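Local coordinates for actin-binding protein (Saccharomyces cerevisiae, PDB 1HQZ) that binds actin filaments, here through its N-terminal cofilin-homology domain, and recruits the ARP2/3 complex to filament sides to regulate actin assembly, at residues I6-H11 / A107-K112; T30-I35 / L56-E61; E44-G49 / K63-L68. All coordinates share one frame; numbering follows the deposited sequence.

Contact 1 (I6-H11 / A107-K112); sequences IDYTTH and ANNLFK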
loop_
_atom_site.group_PDB
_atom_site.type_symbol
_atom_site.label_atom_id
_atom_site.label_comp_id
_atom_site.label_asym_id
_atom_site.label_seq_id
_atom_site.Cartn_x
_atom_site.Cartn_y
_atom_site.Cartn_z
ATOM N N ILE A 6 7.350 -10.804 7.966
ATOM C CA ILE A 6 7.513 -10.211 6.648
ATOM C C ILE A 6 8.937 -9.712 6.470
ATOM O O ILE A 6 9.563 -9.238 7.415
ATOM C CB ILE A 6 6.558 -9.012 6.430
ATOM C CG1 ILE A 6 6.730 -8.473 5.005
ATOM C CG2 ILE A 6 6.860 -7.907 7.441
ATOM C CD1 ILE A 6 5.874 -7.268 4.684
ATOM N N ASP A 7 9.448 -9.816 5.252
ATOM C CA ASP A 7 10.793 -9.343 4.980
ATOM C C ASP A 7 10.754 -8.171 4.015
ATOM O O ASP A 7 10.510 -8.350 2.824
ATOM C CB ASP A 7 11.656 -10.472 4.405
ATOM C CG ASP A 7 12.942 -9.960 3.773
ATOM O OD1 ASP A 7 13.502 -8.953 4.269
ATOM O OD2 ASP A 7 13.397 -10.575 2.785
ATOM N N TYR A 8 10.985 -6.973 4.545
ATOM C CA TYR A 8 10.996 -5.762 3.730
ATOM C C TYR A 8 12.297 -4.984 3.899
ATOM O O TYR A 8 12.378 -3.811 3.527
ATOM C CB TYR A 8 9.806 -4.854 4.082
ATOM C CG TYR A 8 9.646 -4.542 5.560
ATOM C CD1 TYR A 8 10.663 -3.925 6.283
ATOM C CD2 TYR A 8 8.464 -4.851 6.228
ATOM C CE1 TYR A 8 10.505 -3.622 7.639
ATOM C CE2 TYR A 8 8.295 -4.554 7.574
ATOM C CZ TYR A 8 9.316 -3.939 8.274
ATOM O OH TYR A 8 9.132 -3.625 9.604
ATOM N N THR A 9 13.313 -5.630 4.466
ATOM C CA THR A 9 14.593 -4.960 4.678
ATOM C C THR A 9 15.642 -5.374 3.645
ATOM O O THR A 9 16.564 -4.613 3.348
ATOM C CB THR A 9 15.126 -5.216 6.104
ATOM O OG1 THR A 9 15.148 -6.625 6.362
ATOM C CG2 THR A 9 14.237 -4.534 7.133
ATOM N N THR A 10 15.484 -6.574 3.096
ATOM C CA THR A 10 16.396 -7.090 2.082
ATOM C C THR A 10 16.449 -6.125 0.910
ATOM O O THR A 10 17.529 -5.779 0.419
ATOM C CB THR A 10 15.927 -8.464 1.559
ATOM O OG1 THR A 10 16.072 -9.443 2.594
ATOM C CG2 THR A 10 16.733 -8.883 0.341
ATOM N N HIS A 11 15.274 -5.699 0.457
ATOM C CA HIS A 11 15.181 -4.771 -0.659
ATOM C C HIS A 11 14.746 -3.390 -0.174
ATOM O O HIS A 11 14.012 -2.674 -0.856
ATOM C CB HIS A 11 14.196 -5.308 -1.696
ATOM C CG HIS A 11 14.611 -6.613 -2.301
ATOM N ND1 HIS A 11 15.725 -6.741 -3.101
ATOM C CD2 HIS A 11 14.059 -7.847 -2.225
ATOM C CE1 HIS A 11 15.841 -7.998 -3.494
ATOM N NE2 HIS A 11 14.843 -8.690 -2.976
ATOM N N ALA A 107 2.922 -0.756 8.668
ATOM C CA ALA A 107 2.364 0.536 9.028
ATOM C C ALA A 107 3.203 1.272 10.064
ATOM O O ALA A 107 3.283 2.496 10.033
ATOM C CB ALA A 107 0.930 0.362 9.534
ATOM N N ASN A 108 3.837 0.530 10.971
ATOM C CA ASN A 108 4.644 1.157 12.016
ATOM C C ASN A 108 6.120 1.354 11.660
ATOM O O ASN A 108 6.756 2.281 12.158
ATOM C CB ASN A 108 4.579 0.353 13.330
ATOM C CG ASN A 108 3.155 0.049 13.783
ATOM O OD1 ASN A 108 2.251 0.889 13.688
ATOM N ND2 ASN A 108 2.956 -1.161 14.304
ATOM N N ASN A 109 6.665 0.504 10.795
ATOM C CA ASN A 109 8.082 0.606 10.467
ATOM C C ASN A 109 8.469 0.953 9.038
ATOM O O ASN A 109 9.543 1.513 8.811
ATOM C CB ASN A 109 8.793 -0.698 10.837
ATOM C CG ASN A 109 8.358 -1.237 12.182
ATOM O OD1 ASN A 109 8.436 -0.549 13.194
ATOM N ND2 ASN A 109 7.898 -2.480 12.196
ATOM N N LEU A 110 7.622 0.622 8.069
ATOM C CA LEU A 110 7.965 0.887 6.677
ATOM C C LEU A 110 7.241 2.075 6.036
ATOM O O LEU A 110 7.867 3.084 5.706
ATOM C CB LEU A 110 7.726 -0.381 5.850
ATOM C CG LEU A 110 8.184 -0.359 4.389
ATOM C CD1 LEU A 110 9.702 -0.222 4.327
ATOM C CD2 LEU A 110 7.748 -1.645 3.691
ATOM N N PHE A 111 5.927 1.956 5.853
ATOM C CA PHE A 111 5.153 3.034 5.238
ATOM C C PHE A 111 4.628 3.997 6.289
ATOM O O PHE A 111 3.420 4.230 6.371
ATOM C CB PHE A 111 3.974 2.462 4.441
ATOM C CG PHE A 111 4.380 1.648 3.239
ATOM C CD1 PHE A 111 3.465 0.798 2.620
ATOM C CD2 PHE A 111 5.659 1.750 2.705
ATOM C CE1 PHE A 111 3.823 0.064 1.481
ATOM C CE2 PHE A 111 6.027 1.022 1.571
ATOM C CZ PHE A 111 5.105 0.176 0.958
ATOM N N LYS A 112 5.527 4.557 7.092
ATOM C CA LYS A 112 5.122 5.487 8.144
ATOM C C LYS A 112 4.597 6.804 7.577
ATOM O O LYS A 112 4.987 7.220 6.483
ATOM C CB LYS A 112 6.302 5.794 9.081
ATOM C CG LYS A 112 6.847 4.596 9.840
ATOM C CD LYS A 112 8.039 4.984 10.722
ATOM C CE LYS A 112 7.591 5.856 11.887
ATOM N NZ LYS A 112 6.566 5.157 12.716
#
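Tyr8 reaches from the N-terminal loop of this ADF-homology (cofilin-like) domain to the last part of helix 93-110, where Asn109 and Leu110 receive it, a small example of an aromatic residue serving a polar and an apolar partner at once. The long axes of Tyr8 and Asn109 cross at about a right angle, with ring and amide planes 46° apart. Asn109 ND2 donates to Tyr8 OH over 3.1 Å, and the bond is distinctly bent, at 141°, with the hydroxyl oxygen tilted out of the amide plane. Beside it, Asn109 CB comes to 3.2 Å from the same Tyr8 OH. Leu110 works at the other end of the tyrosine: its CD2 branch lies 3.8 Å from Tyr8 CB and meets the ring obliquely near CG, the two side chains running past one another in opposite directions. With chi1 of Tyr8 at 52°, CG sits between the backbone N and the carbonyl carbon, and the ring is thereby carried over toward the helix. An alanine in place of the tyrosine would remove the ring and hydroxyl, which would probably deprive Asn109 ND2 of this acceptor and open a gap beside Leu110 CD2. Ile15 of helix 12-24 touches both Tyr8 and Leu110, and Ala105 also borders the tyrosine, placing the contact between two helices. Each segment also carries bonds of its own. In the loop, Asp7 OD2 accepts from Thr10 OG1 at 2.9 Å through its syn lone pair; in 107-112, Lys112 NZ curls back to donate to Asn108 O, also at 2.9 Å.

Contact 2 (T30-I35 / L56-E61); sequences TTWLII and LQLFDE
Ile34 sets its CD1 methyl almost squarely over the ring of Phe59, 3.6 Å from the centroid and only 4° off the ring normal. The result is a CH-pi contact in which all six ring carbons lie at nearly the same distance from one methyl group. That methyl is shared: it also packs 3.7 Å from Leu58 CB and lies beside the backbone carbonyl of Leu58. Ile34 can reach this far because CG1 stands beside its backbone N and the chain then runs on extended (chi2 -177°), projecting CD1 from the strand. Two residues earlier on the same strand, Trp32 points the same way, as alternation in a beta strand requires. It meets Leu58 with the rim of its six-membered ring, CH2 lying 3.3 Å from Leu58 CD1, and the methyl approaches at the edge, near the indole plane. Trp32 and Leu58 cross at about a right angle, and Leu58 touches both strand residues: CD1 meets the indole and CB the Ile34 methyl. The second shell is largely aromatic. Phe55 meets both the Trp32 and Phe59 rings at an angle, whereas Trp86 stacks on Phe59 and donates from its NE1 to the backbone carbonyl of Asp60. Farther out, the contact joins the central sheet of the ADF-homology fold to the loop that follows helix 52-56. Strand 32-37 runs between strands 43-49 and 65-71, and while Trp32 and Ile34 face this loop, Leu33 packs against helix 12-24 on the other side of the sheet.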
loop_
_atom_site.group_PDB
_atom_site.type_symbol
_atom_site.label_atom_id
_atom_site.label_comp_id
_atom_site.label_asym_id
_atom_site.label_seq_id
_atom_site.Cartn_x
_atom_site.Cartn_y
_atom_site.Cartn_z
ATOM N N THR A 30 5.215 9.263 -10.070
ATOM C CA THR A 30 5.124 8.201 -9.080
ATOM C C THR A 30 4.396 8.665 -7.827
ATOM O O THR A 30 4.995 9.291 -6.953
ATOM C CB THR A 30 6.532 7.693 -8.694
ATOM O OG1 THR A 30 7.247 7.342 -9.880
ATOM C CG2 THR A 30 6.439 6.455 -7.800
ATOM N N THR A 31 3.105 8.344 -7.739
ATOM C CA THR A 31 2.293 8.725 -6.585
ATOM C C THR A 31 1.778 7.511 -5.824
ATOM O O THR A 31 1.080 7.643 -4.824
ATOM C CB THR A 31 1.089 9.566 -7.007
ATOM O OG1 THR A 31 0.240 8.787 -7.859
ATOM C CG2 THR A 31 1.552 10.802 -7.749
ATOM N N TRP A 32 2.093 6.322 -6.314
ATOM C CA TRP A 32 1.676 5.116 -5.625
ATOM C C TRP A 32 2.667 3.989 -5.855
ATOM O O TRP A 32 3.445 4.007 -6.814
ATOM C CB TRP A 32 0.259 4.687 -6.034
ATOM C CG TRP A 32 0.057 4.344 -7.479
ATOM C CD1 TRP A 32 -0.506 5.133 -8.440
ATOM C CD2 TRP A 32 0.312 3.080 -8.098
ATOM N NE1 TRP A 32 -0.634 4.436 -9.614
ATOM C CE2 TRP A 32 -0.139 3.172 -9.434
ATOM C CE3 TRP A 32 0.878 1.876 -7.650
ATOM C CZ2 TRP A 32 -0.044 2.102 -10.333
ATOM C CZ3 TRP A 32 0.971 0.817 -8.535
ATOM C CH2 TRP A 32 0.508 0.937 -9.868
ATOM N N LEU A 33 2.629 3.012 -4.959
ATOM C CA LEU A 33 3.532 1.866 -4.988
ATOM C C LEU A 33 2.852 0.646 -4.384
ATOM O O LEU A 33 2.083 0.766 -3.431
ATOM C CB LEU A 33 4.782 2.171 -4.141
ATOM C CG LEU A 33 5.562 0.977 -3.552
ATOM C CD1 LEU A 33 6.326 0.251 -4.660
ATOM C CD2 LEU A 33 6.541 1.484 -2.474
ATOM N N ILE A 34 3.136 -0.521 -4.946
ATOM C CA ILE A 34 2.607 -1.764 -4.410
ATOM C C ILE A 34 3.811 -2.675 -4.221
ATOM O O ILE A 34 4.588 -2.881 -5.164
ATOM C CB ILE A 34 1.632 -2.478 -5.382
ATOM C CG1 ILE A 34 0.316 -1.690 -5.484
ATOM C CG2 ILE A 34 1.369 -3.910 -4.891
ATOM C CD1 ILE A 34 -0.754 -2.362 -6.365
ATOM N N ILE A 35 3.999 -3.184 -3.010
ATOM C CA ILE A 35 5.108 -4.107 -2.781
ATOM C C ILE A 35 4.550 -5.518 -2.647
ATOM O O ILE A 35 3.547 -5.741 -1.967
ATOM C CB ILE A 35 5.931 -3.751 -1.515
ATOM C CG1 ILE A 35 5.048 -3.838 -0.271
ATOM C CG2 ILE A 35 6.565 -2.371 -1.680
ATOM C CD1 ILE A 35 5.807 -3.650 1.016
ATOM N N LEU A 56 -5.598 1.063 -7.664
ATOM C CA LEU A 56 -6.632 0.176 -7.148
ATOM C C LEU A 56 -6.858 -1.088 -7.963
ATOM O O LEU A 56 -7.395 -2.075 -7.457
ATOM C CB LEU A 56 -7.932 0.955 -6.991
ATOM C CG LEU A 56 -7.768 2.140 -6.029
ATOM C CD1 LEU A 56 -9.040 2.981 -6.014
ATOM C CD2 LEU A 56 -7.437 1.620 -4.633
ATOM N N GLN A 57 -6.418 -1.069 -9.211
ATOM C CA GLN A 57 -6.577 -2.217 -10.096
ATOM C C GLN A 57 -5.310 -3.039 -10.272
ATOM O O GLN A 57 -5.262 -3.932 -11.116
ATOM C CB GLN A 57 -6.997 -1.737 -11.470
ATOM C CG GLN A 57 -8.301 -0.992 -11.509
ATOM C CD GLN A 57 -8.656 -0.649 -12.924
ATOM O OE1 GLN A 57 -8.133 0.311 -13.498
ATOM N NE2 GLN A 57 -9.522 -1.453 -13.518
ATOM N N LEU A 58 -4.281 -2.764 -9.488
ATOM C CA LEU A 58 -3.036 -3.485 -9.701
ATOM C C LEU A 58 -2.633 -4.489 -8.650
ATOM O O LEU A 58 -1.481 -4.918 -8.631
ATOM C CB LEU A 58 -1.892 -2.485 -9.914
ATOM C CG LEU A 58 -2.010 -1.428 -11.015
ATOM C CD1 LEU A 58 -0.718 -1.421 -11.827
ATOM C CD2 LEU A 58 -3.153 -1.728 -11.952
ATOM N N PHE A 59 -3.562 -4.872 -7.780
ATOM C CA PHE A 59 -3.244 -5.856 -6.750
ATOM C C PHE A 59 -3.451 -7.281 -7.272
ATOM O O PHE A 59 -4.353 -7.534 -8.080
ATOM C CB PHE A 59 -4.086 -5.624 -5.491
ATOM C CG PHE A 59 -3.705 -4.379 -4.726
ATOM C CD1 PHE A 59 -4.342 -3.166 -4.978
ATOM C CD2 PHE A 59 -2.684 -4.420 -3.766
ATOM C CE1 PHE A 59 -3.971 -1.991 -4.281
ATOM C CE2 PHE A 59 -2.307 -3.272 -3.074
ATOM C CZ PHE A 59 -2.957 -2.045 -3.332
ATOM N N ASP A 60 -2.606 -8.200 -6.803
ATOM C CA ASP A 60 -2.646 -9.607 -7.221
ATOM C C ASP A 60 -3.498 -10.455 -6.274
ATOM O O ASP A 60 -3.162 -10.603 -5.103
ATOM C CB ASP A 60 -1.218 -10.162 -7.254
ATOM C CG ASP A 60 -1.100 -11.440 -8.068
ATOM O OD1 ASP A 60 -1.972 -12.324 -7.940
ATOM O OD2 ASP A 60 -0.119 -11.559 -8.831
ATOM N N GLU A 61 -4.583 -11.029 -6.789
ATOM C CA GLU A 61 -5.487 -11.848 -5.983
ATOM C C GLU A 61 -4.897 -13.135 -5.409
ATOM O O GLU A 61 -5.578 -13.853 -4.681
ATOM C CB GLU A 61 -6.744 -12.198 -6.782
ATOM C CG GLU A 61 -6.469 -12.965 -8.062
ATOM C CD GLU A 61 -7.746 -13.340 -8.799
ATOM O OE1 GLU A 61 -8.543 -12.427 -9.124
ATOM O OE2 GLU A 61 -7.950 -14.548 -9.053
#

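Contact 3 (E44-G49 / K63-L68); sequences EPESTG and KVQYGL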
loop_
_atom_site.group_PDB
_atom_site.type_symbol
_atom_site.label_atom_id
_atom_site.label_comp_id
_atom_site.label_asym_id
_atom_site.label_seq_id
_atom_site.Cartn_x
_atom_site.Cartn_y
_atom_site.Cartn_z
ATOM N N GLU A 44 9.447 -6.625 -2.388
ATOM C CA GLU A 44 10.106 -5.602 -3.181
ATOM C C GLU A 44 9.058 -4.881 -4.027
ATOM O O GLU A 44 7.932 -5.359 -4.173
ATOM C CB GLU A 44 11.173 -6.234 -4.076
ATOM C CG GLU A 44 10.649 -7.283 -5.031
ATOM C CD GLU A 44 11.772 -8.006 -5.757
ATOM O OE1 GLU A 44 11.479 -8.845 -6.640
ATOM O OE2 GLU A 44 12.948 -7.733 -5.437
ATOM N N PRO A 45 9.411 -3.715 -4.584
ATOM C CA PRO A 45 8.461 -2.967 -5.410
ATOM C C PRO A 45 7.988 -3.809 -6.578
ATOM O O PRO A 45 8.797 -4.333 -7.333
ATOM C CB PRO A 45 9.280 -1.770 -5.876
ATOM C CG PRO A 45 10.222 -1.554 -4.744
ATOM C CD PRO A 45 10.665 -2.964 -4.425
ATOM N N GLU A 46 6.680 -3.959 -6.725
ATOM C CA GLU A 46 6.168 -4.733 -7.841
ATOM C C GLU A 46 5.753 -3.787 -8.943
ATOM O O GLU A 46 6.030 -4.022 -10.117
ATOM C CB GLU A 46 4.973 -5.576 -7.426
ATOM C CG GLU A 46 4.402 -6.344 -8.590
ATOM C CD GLU A 46 3.445 -7.424 -8.160
ATOM O OE1 GLU A 46 2.217 -7.165 -8.096
ATOM O OE2 GLU A 46 3.938 -8.539 -7.873
ATOM N N SER A 47 5.093 -2.703 -8.551
ATOM C CA SER A 47 4.626 -1.715 -9.507
ATOM C C SER A 47 4.467 -0.348 -8.863
ATOM O O SER A 47 4.335 -0.229 -7.643
ATOM C CB SER A 47 3.291 -2.157 -10.089
ATOM O OG SER A 47 2.387 -2.445 -9.042
ATOM N N THR A 48 4.496 0.675 -9.708
ATOM C CA THR A 48 4.345 2.051 -9.290
ATOM C C THR A 48 3.619 2.718 -10.447
ATOM O O THR A 48 3.615 2.197 -11.562
ATOM C CB THR A 48 5.722 2.747 -9.082
ATOM O OG1 THR A 48 6.448 2.756 -10.316
ATOM C CG2 THR A 48 6.547 2.020 -8.011
ATOM N N GLY A 49 2.998 3.861 -10.186
ATOM C CA GLY A 49 2.289 4.561 -11.239
ATOM C C GLY A 49 1.888 5.932 -10.756
ATOM O O GLY A 49 2.141 6.280 -9.598
ATOM N N LYS A 63 -1.677 -13.068 -3.908
ATOM C CA LYS A 63 -0.600 -12.686 -3.000
ATOM C C LYS A 63 -1.003 -11.619 -2.005
ATOM O O LYS A 63 -1.880 -10.792 -2.280
ATOM C CB LYS A 63 0.601 -12.146 -3.787
ATOM C CG LYS A 63 1.140 -13.064 -4.861
ATOM C CD LYS A 63 2.203 -12.339 -5.673
ATOM C CE LYS A 63 2.639 -13.150 -6.874
ATOM N NZ LYS A 63 3.694 -12.431 -7.637
ATOM N N VAL A 64 -0.347 -11.645 -0.849
ATOM C CA VAL A 64 -0.567 -10.651 0.185
ATOM C C VAL A 64 0.358 -9.510 -0.214
ATOM O O VAL A 64 1.563 -9.706 -0.363
ATOM C CB VAL A 64 -0.143 -11.176 1.571
ATOM C CG1 VAL A 64 -0.127 -10.036 2.583
ATOM C CG2 VAL A 64 -1.082 -12.255 2.019
ATOM N N GLN A 65 -0.191 -8.319 -0.397
ATOM C CA GLN A 65 0.628 -7.188 -0.799
ATOM C C GLN A 65 0.297 -5.936 -0.016
ATOM O O GLN A 65 -0.715 -5.865 0.670
ATOM C CB GLN A 65 0.430 -6.900 -2.288
ATOM C CG GLN A 65 0.632 -8.107 -3.195
ATOM C CD GLN A 65 0.216 -7.825 -4.624
ATOM O OE1 GLN A 65 -0.913 -7.402 -4.882
ATOM N NE2 GLN A 65 1.121 -8.060 -5.559
ATOM N N TYR A 66 1.150 -4.932 -0.138
ATOM C CA TYR A 66 0.908 -3.681 0.546
ATOM C C TYR A 66 1.061 -2.575 -0.466
ATOM O O TYR A 66 1.977 -2.598 -1.289
ATOM C CB TYR A 66 1.889 -3.512 1.709
ATOM C CG TYR A 66 1.840 -4.691 2.656
ATOM C CD1 TYR A 66 2.577 -5.842 2.400
ATOM C CD2 TYR A 66 0.975 -4.694 3.743
ATOM C CE1 TYR A 66 2.443 -6.980 3.201
ATOM C CE2 TYR A 66 0.828 -5.816 4.552
ATOM C CZ TYR A 66 1.564 -6.958 4.268
ATOM O OH TYR A 66 1.388 -8.082 5.032
ATOM N N GLY A 67 0.129 -1.631 -0.421
ATOM C CA GLY A 67 0.155 -0.512 -1.341
ATOM C C GLY A 67 0.281 0.789 -0.576
ATOM O O GLY A 67 -0.129 0.893 0.587
ATOM N N LEU A 68 0.845 1.786 -1.246
ATOM C CA LEU A 68 1.061 3.105 -0.659
ATOM C C LEU A 68 0.721 4.120 -1.723
ATOM O O LEU A 68 1.205 4.018 -2.850
ATOM C CB LEU A 68 2.536 3.255 -0.271
ATOM C CG LEU A 68 3.056 4.616 0.184
ATOM C CD1 LEU A 68 2.590 4.900 1.594
ATOM C CD2 LEU A 68 4.586 4.607 0.121
#
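Gln65 NE2 and Glu46 OE1 come within 2.9 Å, yet the hydrogen bond is weak, with the N-H well off the line to the oxygen (128°); the amide and carboxylate planes stand 67° apart. The other carboxylate oxygen, Glu46 OE2, forms a long salt bridge of 3.9 Å to Lys63 NZ, so the acid is addressed by an amide on one oxygen and by an ammonium on the other. The firmer tie of the amide is at its other end, where Gln65 OE1 accepts from the backbone N of Asp60; NE2 also bonds Ser36 OG, and together these probably fix the rotation of the group. Glu46 arrives with CG anti to its backbone N (chi1 178°) and its chain extended, crossing Gln65 at about a right angle. It lies in a classic beta bulge, in which Glu46 and Ser47 both face Ile34. Strands 43-49 and 65-71 are not neighbours in the sheet; 32-37 runs between them, antiparallel to each, and the long side chains bridge over it. Ser36 of that middle strand touches both Glu46 and Lys63, while Ser47 packs against Trp32 and Ile34, and Phe59 lies against Gln65.

In the fold
From the N terminus, the chain leaves the loop 6-11, forms helix 12-24 and enters the sheet, and only at 107-112, 96 residues on, does contact 1 close the widest loop, joining the loop before helix 12-24 to helix 93-110. Contacts 2 and 3 both fall within that loop. They cross: segment 44-49 lies between 30-35 and 56-61, and 63-68 follows, with their centres only about 5 Å apart. Contact 2 ties the sheet to the loop beyond helix 52-56, and contact 3 spans three strands. Phe111 connects the layers, packing with CZ 3.9 Å from Ile35 CD1 and with CE1 3.9 Å from Leu68 CB.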